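Local coordinates for protein 3-ketosteroid-delta4-5alpha-dehydrogenase (Rhodococcus jostii, PDB 4AT2) that uses bound FAD to dehydrogenate 3-ketosteroids of the 5alpha series, introducing the delta4 double bond, probably as a step in bacterial steroid breakdown, at residues A274-G279 and T347-D352; A308-F313 and G484-G489. All blocks are in the same frame, centred on the assembly; numbering follows the deposited sequence. Where two conformers were deposited one is given.

Contact 1: residues A274-G279 and T347-D352; sequences APRLIG and TLFHQD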
loop_
_atom_site.group_PDB
_atom_site.type_symbol
_atom_site.label_atom_id
_atom_site.label_comp_id
_atom_site.label_asym_id
_atom_site.label_seq_id
_atom_site.Cartn_x
_atom_site.Cartn_y
_atom_site.Cartn_z
ATOM N N ALA A 274 -0.285 6.943 0.907
ATOM C CA ALA A 274 0.651 6.388 1.881
ATOM C C ALA A 274 0.227 6.749 3.312
ATOM O O ALA A 274 0.992 7.351 4.064
ATOM C CB ALA A 274 2.074 6.867 1.574
ATOM N N PRO A 275 -1.013 6.382 3.692
ATOM C CA PRO A 275 -1.572 6.884 4.951
ATOM C C PRO A 275 -0.854 6.401 6.223
ATOM O O PRO A 275 -1.087 6.962 7.296
ATOM C CB PRO A 275 -3.031 6.395 4.910
ATOM C CG PRO A 275 -3.014 5.226 4.002
ATOM C CD PRO A 275 -1.977 5.533 2.963
ATOM N N ARG A 276 -0.000 5.386 6.106
ATOM C CA ARG A 276 0.807 4.962 7.266
ATOM C C ARG A 276 1.783 6.059 7.726
ATOM O O ARG A 276 2.320 5.991 8.840
ATOM C CB ARG A 276 1.516 3.621 7.003
ATOM C CG ARG A 276 0.539 2.446 6.895
ATOM C CD ARG A 276 1.219 1.092 6.737
ATOM N NE ARG A 276 1.875 0.926 5.440
ATOM C CZ ARG A 276 2.207 -0.250 4.906
ATOM N NH1 ARG A 276 1.940 -1.389 5.549
ATOM N NH2 ARG A 276 2.811 -0.292 3.726
ATOM N N LEU A 277 1.991 7.085 6.888
ATOM C CA LEU A 277 2.864 8.215 7.246
ATOM C C LEU A 277 2.140 9.421 7.836
ATOM O O LEU A 277 2.783 10.388 8.233
ATOM C CB LEU A 277 3.700 8.682 6.040
ATOM C CG LEU A 277 4.844 7.752 5.626
ATOM C CD1 LEU A 277 5.659 8.434 4.537
ATOM C CD2 LEU A 277 5.730 7.335 6.797
ATOM N N ILE A 278 0.813 9.369 7.901
ATOM C CA ILE A 278 0.041 10.453 8.504
ATOM C C ILE A 278 0.550 10.721 9.919
ATOM O O ILE A 278 0.603 9.813 10.753
ATOM C CB ILE A 278 -1.479 10.156 8.526
ATOM C CG1 ILE A 278 -2.056 10.171 7.103
ATOM C CG2 ILE A 278 -2.202 11.183 9.387
ATOM C CD1 ILE A 278 -3.410 9.494 6.984
ATOM N N GLY A 279 0.960 11.960 10.159
ATOM C CA GLY A 279 1.431 12.378 11.473
ATOM C C GLY A 279 2.851 11.973 11.822
ATOM O O GLY A 279 3.301 12.222 12.935
ATOM N N THR A 347 7.977 -2.634 12.687
ATOM C CA THR A 347 7.311 -2.051 13.851
ATOM C C THR A 347 6.058 -1.273 13.445
ATOM O O THR A 347 4.974 -1.525 13.964
ATOM C CB THR A 347 8.280 -1.169 14.666
ATOM O OG1 THR A 347 9.405 -1.970 15.065
ATOM C CG2 THR A 347 7.584 -0.608 15.923
ATOM N N LEU A 348 6.217 -0.341 12.510
ATOM C CA LEU A 348 5.097 0.481 12.067
ATOM C C LEU A 348 4.063 -0.331 11.307
ATOM O O LEU A 348 2.870 -0.212 11.572
ATOM C CB LEU A 348 5.586 1.629 11.178
ATOM C CG LEU A 348 4.492 2.530 10.586
ATOM C CD1 LEU A 348 3.748 3.259 11.701
ATOM C CD2 LEU A 348 5.142 3.524 9.642
ATOM N N PHE A 349 4.524 -1.163 10.373
ATOM C CA PHE A 349 3.593 -1.870 9.491
ATOM C C PHE A 349 2.858 -2.983 10.230
ATOM O O PHE A 349 1.637 -3.148 10.062
ATOM C CB PHE A 349 4.303 -2.514 8.284
ATOM C CG PHE A 349 4.955 -1.546 7.315
ATOM C CD1 PHE A 349 4.769 -0.162 7.393
ATOM C CD2 PHE A 349 5.737 -2.059 6.283
ATOM C CE1 PHE A 349 5.384 0.680 6.469
ATOM C CE2 PHE A 349 6.359 -1.222 5.362
ATOM C CZ PHE A 349 6.178 0.150 5.455
ATOM N N HIS A 350 3.593 -3.772 11.016
ATOM C CA HIS A 350 3.057 -5.056 11.483
ATOM C C HIS A 350 2.799 -5.174 12.954
ATOM O O HIS A 350 2.133 -6.131 13.377
ATOM C CB HIS A 350 3.951 -6.205 11.017
ATOM C CG HIS A 350 4.277 -6.145 9.553
ATOM N ND1 HIS A 350 3.324 -5.991 8.607
ATOM C CD2 HIS A 350 5.492 -6.219 8.876
ATOM C CE1 HIS A 350 3.899 -5.959 7.395
ATOM N NE2 HIS A 350 5.223 -6.104 7.557
ATOM N N GLN A 351 3.321 -4.222 13.736
ATOM C CA GLN A 351 3.165 -4.259 15.198
ATOM C C GLN A 351 2.421 -3.046 15.755
ATOM O O GLN A 351 2.569 -2.697 16.950
ATOM C CB GLN A 351 4.519 -4.439 15.918
ATOM C CG GLN A 351 5.397 -5.580 15.392
ATOM C CD GLN A 351 4.723 -6.948 15.385
ATOM O OE1 GLN A 351 3.910 -7.271 16.257
ATOM N NE2 GLN A 351 5.067 -7.764 14.390
ATOM N N ASP A 352 1.627 -2.415 14.889
ATOM C CA ASP A 352 0.826 -1.232 15.239
ATOM C C ASP A 352 1.662 -0.132 15.891
ATOM O O ASP A 352 1.189 0.591 16.773
ATOM C CB ASP A 352 -0.350 -1.618 16.138
ATOM C CG ASP A 352 -1.434 -0.566 16.152
ATOM O OD1 ASP A 352 -1.643 0.086 15.106
ATOM O OD2 ASP A 352 -2.079 -0.388 17.205
HETATM O O HOH W 1 0.042 -1.643 8.325
#
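The guanidinium of Arg-276 lies flat over one face of the Phe-349 ring, the two planes only 9° apart, in an offset cation-pi stack. Arg-276 CZ sits 3.7 Å from the centroid of the Phe-349 ring, displaced toward the CD1–CE1 rim. Arg-276 NH1 reaches furthest back along the ring, to 3.5 Å from Phe-349 CG, while Arg-276 NH2 lies nearly over the ring centre, on the side of Phe-349 CZ. At the edge of the guanidinium, in its plane, a water accepts a weak, long bond from NH1 and donates a firmer one to the carbonyl of Phe-349, with 2.8 Å between the water and Phe-349 O. The water thus links the cation, loosely, to the backbone of the residue on which it stacks. The arginine chain runs extended to CD and then bends at chi3 (-69°), which turns the guanidinium down onto the aromatic face. Beside the stack the contact is thinner, a methyl against a carbonyl: Leu-348 CD2 rests 3.8 Å from Arg-276 O, which also accepts a hydrogen bond from Arg-280. On the helix itself, Phe-349 CB lies over the centre of the His-350 ring, and His-350 meets its counterpart His-350 of the second subunit, with a hydrogen bond between their ND1 atoms, so the contact borders the dimer interface. The short 3-10 turn 275-277, which follows helix 267-273, is thereby joined to the last turn of helix 340-350, while Leu-277 and Leu-348 both reach strand 444-452.

Contact 2: residues A308-F313 and G484-G489; sequences ATEVAF and GGYASG. With ASD (4-androstene-3-17-dione), chain B.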
loop_
_atom_site.group_PDB
_atom_site.type_symbol
_atom_site.label_atom_id
_atom_site.label_comp_id
_atom_site.label_asym_id
_atom_site.label_seq_id
_atom_site.Cartn_x
_atom_site.Cartn_y
_atom_site.Cartn_z
ATOM N N ALA A 308 4.526 2.742 -0.977
ATOM C CA ALA A 308 5.845 2.342 -0.455
ATOM C C ALA A 308 6.477 3.464 0.362
ATOM O O ALA A 308 6.497 4.619 -0.064
ATOM C CB ALA A 308 6.772 1.915 -1.587
ATOM N N THR A 309 6.960 3.126 1.556
ATOM C CA THR A 309 7.549 4.131 2.446
ATOM C C THR A 309 8.785 3.620 3.170
ATOM O O THR A 309 8.754 2.545 3.781
ATOM C CB THR A 309 6.557 4.597 3.536
ATOM O OG1 THR A 309 6.139 3.465 4.304
ATOM C CG2 THR A 309 5.325 5.232 2.917
ATOM N N GLU A 310 9.853 4.413 3.113
ATOM C CA GLU A 310 10.983 4.234 4.012
ATOM C C GLU A 310 10.489 4.534 5.428
ATOM O O GLU A 310 9.653 5.431 5.614
ATOM C CB GLU A 310 12.116 5.194 3.635
ATOM C CG GLU A 310 13.349 5.104 4.540
ATOM C CD GLU A 310 13.296 5.944 5.822
ATOM O OE1 GLU A 310 12.431 6.836 5.981
ATOM O OE2 GLU A 310 14.154 5.722 6.708
ATOM N N VAL A 311 10.992 3.798 6.418
ATOM C CA VAL A 311 10.603 4.020 7.817
ATOM C C VAL A 311 11.836 3.920 8.703
ATOM O O VAL A 311 12.474 2.875 8.759
ATOM C CB VAL A 311 9.541 3.007 8.304
ATOM C CG1 VAL A 311 9.095 3.371 9.712
ATOM C CG2 VAL A 311 8.327 2.956 7.369
ATOM N N ALA A 312 12.161 5.007 9.392
ATOM C CA ALA A 312 13.274 5.031 10.336
ATOM C C ALA A 312 12.738 4.741 11.733
ATOM O O ALA A 312 11.543 4.838 11.968
ATOM C CB ALA A 312 13.966 6.381 10.298
ATOM N N PHE A 313 13.636 4.395 12.650
ATOM C CA PHE A 313 13.275 3.990 14.005
ATOM C C PHE A 313 14.290 4.688 14.890
ATOM O O PHE A 313 15.473 4.345 14.857
ATOM C CB PHE A 313 13.406 2.460 14.090
ATOM C CG PHE A 313 12.931 1.853 15.384
ATOM C CD1 PHE A 313 11.602 1.968 15.787
ATOM C CD2 PHE A 313 13.805 1.096 16.168
ATOM C CE1 PHE A 313 11.159 1.372 16.963
ATOM C CE2 PHE A 313 13.373 0.503 17.346
ATOM C CZ PHE A 313 12.047 0.633 17.742
ATOM N N GLY A 484 8.731 -1.571 -1.846
ATOM C CA GLY A 484 8.111 -1.812 -0.534
ATOM C C GLY A 484 9.163 -1.753 0.553
ATOM O O GLY A 484 9.253 -0.763 1.286
ATOM N N GLY A 485 9.999 -2.790 0.622
ATOM C CA GLY A 485 11.183 -2.740 1.480
ATOM C C GLY A 485 12.143 -1.632 1.058
ATOM O O GLY A 485 12.118 -1.181 -0.091
ATOM N N TYR A 486 12.991 -1.210 1.993
ATOM C CA TYR A 486 13.950 -0.143 1.752
ATOM C C TYR A 486 15.335 -0.549 2.251
ATOM O O TYR A 486 15.462 -1.286 3.226
ATOM C CB TYR A 486 13.493 1.159 2.448
ATOM C CG TYR A 486 14.410 2.335 2.186
ATOM C CD1 TYR A 486 14.290 3.083 1.011
ATOM C CD2 TYR A 486 15.408 2.703 3.100
ATOM C CE1 TYR A 486 15.135 4.148 0.751
ATOM C CE2 TYR A 486 16.266 3.764 2.832
ATOM C CZ TYR A 486 16.110 4.492 1.657
ATOM O OH TYR A 486 16.946 5.545 1.355
ATOM N N ALA A 487 16.376 -0.044 1.590
ATOM C CA ALA A 487 17.744 -0.182 2.078
ATOM C C ALA A 487 18.409 1.176 1.952
ATOM O O ALA A 487 18.189 1.887 0.962
ATOM C CB ALA A 487 18.514 -1.245 1.286
ATOM N N SER A 488 19.202 1.559 2.956
ATOM C CA SER A 488 19.891 2.857 2.916
ATOM C C SER A 488 20.812 2.946 1.704
ATOM O O SER A 488 21.580 2.008 1.404
ATOM C CB SER A 488 20.705 3.121 4.193
ATOM O OG SER A 488 19.857 3.460 5.276
ATOM N N GLY A 489 20.704 4.063 0.987
ATOM C CA GLY A 489 21.508 4.267 -0.217
ATOM C C GLY A 489 20.749 4.050 -1.510
ATOM O O GLY A 489 21.233 4.410 -2.573
HETATM C C1 ASD B . 17.250 7.592 5.988
HETATM C C10 ASD B . 18.206 7.074 7.078
HETATM C C11 ASD B . 16.795 8.186 8.937
HETATM C C12 ASD B . 16.719 9.075 10.202
HETATM C C13 ASD B . 17.848 8.731 11.169
HETATM C C14 ASD B . 19.179 8.856 10.431
HETATM C C15 ASD B . 20.251 8.944 11.528
HETATM C C16 ASD B . 19.600 9.840 12.595
HETATM C C17 ASD B . 18.120 9.703 12.279
HETATM C C18 ASD B . 17.598 7.390 11.867
HETATM C C19 ASD B . 17.780 5.669 7.513
HETATM C C2 ASD B . 17.290 6.789 4.670
HETATM C C3 ASD B . 18.705 6.456 4.247
HETATM C C4 ASD B . 19.823 6.715 5.189
HETATM C C5 ASD B . 19.610 6.948 6.506
HETATM C C6 ASD B . 20.829 7.024 7.415
HETATM C C7 ASD B . 20.665 8.059 8.527
HETATM C C8 ASD B . 19.346 7.859 9.273
HETATM C C9 ASD B . 18.184 8.067 8.268
HETATM O O1 ASD B . 18.932 6.003 3.126
HETATM O O2 ASD B . 17.233 10.300 12.876
HETATM O O HOH W 2 6.839 0.338 2.133
#
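Glu-310, on edge strand 309-313 of a three-stranded antiparallel sheet, packs its aliphatic part against Tyr-486 in a CH-pi contact that forms part of the steroid pocket of this FAD-dependent dehydrogenase. Glu-310 CG stands over one face of the ring, 3.7 Å from the Tyr-486 centroid and 19° off the normal, with Glu-310 CB above the Tyr-486 CG side of the ring. Leaving the strand with CG anti to the backbone N (chi1 179°), the glutamate then bends at chi2, which carries its carboxylate past the ring to the steroid, where Glu-310 OE2 lies 3.7 Å from C1 of androstenedione. Carboxylate and ring planes stand 80° apart. Strand 444-452 backs this tight part, Phe-447 touching Glu-310 and Leu-449 touching Tyr-486.

Toward Gly-484 the segments fit more loosely. Ala-308 CB comes no nearer than 4.0 Å to Gly-484 N, and a water bridges the backbones, accepting from Thr-309 N and donating to Gly-484 O. Gln-345 NE2 adds a second link by bonding both Thr-309 O and Gly-484 O.

Beyond the ring, Ala-312 CB touches the steroid at C11, and Ser-488, hydrogen-bonded to Tyr-339, lies beside C4. The 3-keto oxygen sits at the edge of the Tyr-486 ring, in its plane, and is gripped by Tyr-486 OH at 2.7 Å from ASD O1 and, weakly, by the amide of Gly-489.

How the contacts relate
Contact 2 lies in the buried core at the steroid and FAD, whereas contact 1 is only partly buried and lies near the dimer interface, its Leu-348 side chain about 13 Å from the steroid. Strand 309-313 stands between them: Phe-349 packs on Thr-309 and Val-311, and Ala-274 and Leu-277 press on the Thr-309 methyl, with Leu-277 CD1 3.6 Å from Thr-309 CG2. Helix 340-350 serves both, through Phe-349 in contact 1 and Gln-345 beside contact 2. Each sets a charged residue against an aromatic face, but contact 1 uses the cation itself and contact 2 a glutamate methylene. A water bridges the segments in each, weakly from a side chain in contact 1, between backbones in contact 2.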